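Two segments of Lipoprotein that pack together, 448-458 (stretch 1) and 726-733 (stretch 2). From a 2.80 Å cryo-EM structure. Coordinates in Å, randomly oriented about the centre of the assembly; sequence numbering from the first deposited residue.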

# COMPACT_ATOMS: atom_id res chain seq x y z
N ASN B 448 23.86 7.82 -8.63
CA ASN B 448 24.42 9.02 -8.02
C ASN B 448 25.47 8.74 -6.93
O ASN B 448 25.56 7.66 -6.37
CB ASN B 448 23.32 9.97 -7.62
CG ASN B 448 22.49 9.47 -6.49
OD1 ASN B 448 22.03 8.35 -6.47
ND2 ASN B 448 22.31 10.28 -5.49
N SER B 449 26.33 9.72 -6.70
CA SER B 449 27.56 9.59 -5.90
C SER B 449 27.33 9.29 -4.42
O SER B 449 28.01 8.43 -3.85
CB SER B 449 28.41 10.84 -6.06
OG SER B 449 29.71 10.60 -5.64
N HIS B 450 26.31 9.87 -3.78
CA HIS B 450 25.99 9.47 -2.41
C HIS B 450 25.37 8.06 -2.28
O HIS B 450 25.32 7.53 -1.17
CB HIS B 450 25.15 10.53 -1.70
CG HIS B 450 23.68 10.49 -1.97
ND1 HIS B 450 22.99 11.31 -2.81
CD2 HIS B 450 22.75 9.75 -1.29
CE1 HIS B 450 21.68 11.11 -2.63
NE2 HIS B 450 21.48 10.13 -1.74
N VAL B 451 24.94 7.44 -3.38
CA VAL B 451 24.54 6.02 -3.41
C VAL B 451 25.74 5.14 -3.68
O VAL B 451 25.96 4.16 -2.97
CB VAL B 451 23.37 5.78 -4.39
CG1 VAL B 451 23.06 4.30 -4.61
CG2 VAL B 451 22.11 6.47 -3.91
N ALA B 452 26.57 5.49 -4.65
CA ALA B 452 27.75 4.73 -5.01
C ALA B 452 28.82 4.66 -3.90
O ALA B 452 29.55 3.68 -3.82
CB ALA B 452 28.33 5.31 -6.29
N LYS B 453 28.90 5.64 -2.99
CA LYS B 453 29.76 5.59 -1.79
C LYS B 453 29.35 4.54 -0.74
O LYS B 453 30.11 4.28 0.18
CB LYS B 453 30.02 6.98 -1.20
CG LYS B 453 28.99 7.59 -0.23
CD LYS B 453 29.56 8.86 0.42
CE LYS B 453 28.66 9.44 1.52
NZ LYS B 453 29.35 10.46 2.35
N GLY B 454 28.19 3.90 -0.89
CA GLY B 454 27.82 2.72 -0.12
C GLY B 454 28.65 1.48 -0.45
O GLY B 454 28.66 0.52 0.31
N ILE B 455 29.37 1.48 -1.58
CA ILE B 455 30.36 0.45 -1.90
C ILE B 455 31.59 0.64 -1.00
O ILE B 455 32.45 1.48 -1.28
CB ILE B 455 30.69 0.42 -3.41
CG1 ILE B 455 29.45 0.27 -4.31
CG2 ILE B 455 31.65 -0.73 -3.72
CD1 ILE B 455 29.72 0.49 -5.78
N LYS B 456 31.67 -0.12 0.10
CA LYS B 456 32.71 -0.11 1.14
C LYS B 456 33.40 -1.47 1.27
O LYS B 456 32.81 -2.49 0.92
CB LYS B 456 32.10 0.27 2.50
CG LYS B 456 31.45 1.66 2.55
CD LYS B 456 31.09 1.99 3.99
CE LYS B 456 30.44 3.35 4.14
NZ LYS B 456 30.21 3.73 5.51
N ASP B 457 34.63 -1.52 1.78
CA ASP B 457 35.36 -2.80 1.85
C ASP B 457 34.78 -3.81 2.87
O ASP B 457 34.94 -5.02 2.70
CB ASP B 457 36.85 -2.59 2.13
CG ASP B 457 37.58 -1.74 1.08
OD1 ASP B 457 37.28 -0.53 0.98
OD2 ASP B 457 38.49 -2.27 0.41
N GLY B 458 34.08 -3.35 3.91
CA GLY B 458 33.46 -4.22 4.92
C GLY B 458 32.13 -4.87 4.50
O GLY B 458 31.42 -5.41 5.34
N LEU B 726 28.04 20.41 4.09
CA LEU B 726 28.41 20.12 2.69
C LEU B 726 28.98 18.70 2.49
O LEU B 726 29.49 18.08 3.42
CB LEU B 726 29.30 21.22 2.07
CG LEU B 726 30.79 21.28 2.44
CD1 LEU B 726 31.57 21.99 1.34
CD2 LEU B 726 31.04 22.06 3.73
N TYR B 727 28.85 18.19 1.27
CA TYR B 727 29.05 16.78 0.94
C TYR B 727 30.52 16.32 1.01
O TYR B 727 31.38 16.88 0.35
CB TYR B 727 28.45 16.51 -0.44
CG TYR B 727 28.80 15.18 -1.04
CD1 TYR B 727 28.09 14.02 -0.70
CD2 TYR B 727 29.84 15.11 -1.99
CE1 TYR B 727 28.39 12.81 -1.34
CE2 TYR B 727 30.13 13.91 -2.65
CZ TYR B 727 29.39 12.76 -2.33
OH TYR B 727 29.66 11.60 -2.98
N SER B 728 30.78 15.25 1.76
CA SER B 728 32.08 14.58 1.85
C SER B 728 32.11 13.27 1.08
O SER B 728 31.22 12.43 1.23
CB SER B 728 32.45 14.29 3.30
OG SER B 728 32.55 15.47 4.03
N LEU B 729 33.17 13.05 0.31
CA LEU B 729 33.46 11.76 -0.31
C LEU B 729 34.88 11.31 0.05
O LEU B 729 35.85 12.05 -0.09
CB LEU B 729 33.20 11.87 -1.81
CG LEU B 729 33.45 10.58 -2.61
CD1 LEU B 729 32.51 9.46 -2.18
CD2 LEU B 729 33.24 10.86 -4.08
N LYS B 730 34.99 10.07 0.51
CA LYS B 730 36.25 9.40 0.81
C LYS B 730 36.92 8.95 -0.48
O LYS B 730 36.35 8.17 -1.24
CB LYS B 730 35.98 8.26 1.80
CG LYS B 730 37.19 7.74 2.56
CD LYS B 730 36.81 6.87 3.73
CE LYS B 730 38.01 6.47 4.59
NZ LYS B 730 37.63 5.82 5.84
N ASP B 731 38.12 9.43 -0.76
CA ASP B 731 38.90 9.06 -1.94
C ASP B 731 39.72 7.78 -1.69
O ASP B 731 40.12 7.50 -0.57
CB ASP B 731 39.77 10.24 -2.36
CG ASP B 731 40.51 10.03 -3.68
OD1 ASP B 731 41.56 10.68 -3.87
OD2 ASP B 731 40.05 9.24 -4.53
N LYS B 732 39.97 7.01 -2.74
CA LYS B 732 40.75 5.76 -2.68
C LYS B 732 42.27 6.03 -2.59
O LYS B 732 42.70 7.14 -2.31
CB LYS B 732 40.27 4.84 -3.82
CG LYS B 732 38.90 4.24 -3.46
CD LYS B 732 38.42 3.19 -4.45
CE LYS B 732 37.12 2.53 -4.02
NZ LYS B 732 37.26 1.62 -2.88
N ASN B 733 43.08 4.98 -2.75
CA ASN B 733 44.54 4.99 -2.63
C ASN B 733 45.06 5.56 -1.27
O ASN B 733 46.15 6.13 -1.19
CB ASN B 733 45.22 5.54 -3.90
CG ASN B 733 44.98 6.99 -4.27
OD1 ASN B 733 45.52 7.92 -3.70
ND2 ASN B 733 44.22 7.23 -5.28

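How does the start of stretch 2 reach the helix of stretch 1? L726 lies beyond reach, and Y727 makes the first contact. Its CA-to-CB bond points toward stretch 1, and with chi1 at 169° (t) the ring is carried out across the gap, so that its hydroxyl arrives at S449. There Y727 OH and S449 OG form a hydrogen bond of 2.8 Å, in which either group could be the donor. S449 also points toward stretch 2, and its chi1 of -163° (t) brings OG to the meeting point. A long aromatic residue facing a short one suits this place: tyrosine spans the distance and ends in a polar group, while serine offers a hydroxyl on a short side chain. S449 is buried, so the bond gives a polar partner to a hydroxyl that also has one elsewhere in the structure. Beside it, H450 CB lies 4.0 Å from Y727 CE1, a contact made by the base of the side chain, since the end of the histidine leads away.

What does S728 contribute if its side chain points sideways? Its part is played by the backbone. K453 NZ donates a hydrogen bond to S728 O at 2.9 Å, placing a charged amino group against a carbonyl of the strand. The lysine is well suited to this: its CA-to-CB bond points toward stretch 2, chi1 is 84° (p), and chi2, chi3 and chi4 are all t, so the chain is extended and its amino group reaches the strand. On the way it runs beside Y727, with K453 CD 4.4 Å from Y727 OH. The partner being a main-chain atom, the bond makes no use of the serine hydroxyl.

What does L729 add? Mostly carbon packing. L729 CA and K453 CA, 7.3 Å apart, are the closest pair of CA atoms across the two stretches. The CA-to-CB bond of L729 points sideways, but the end of the side chain comes nearer, with chi1 at -179° (t) and chi2 at 63° (p). Its two methyls reach different residues: L729 CD1 packs 3.6 Å from K453 CB, and L729 CD2 lies near S449 OG, at 3.9 Å. Leucine suits this buried position because its branched end can fill space beside both residues, and the aliphatic base of K453 gives it a carbon surface to lie against. The lysine thus combines apolar packing near its backbone with a polar bond at its tip.

Does the contact continue past L729? Only loosely. K730 and D731 make no contact. The CA-to-CB bond of K732 points sideways, but its end comes nearer, leaving K732 NZ 4.4 Å from D457 OD1. Opposite charges face each other there, but beyond salt-bridge distance. Both residues are exposed, as suits charged groups at the margin of a small interface that buries 282 Å² in all, counting both sides.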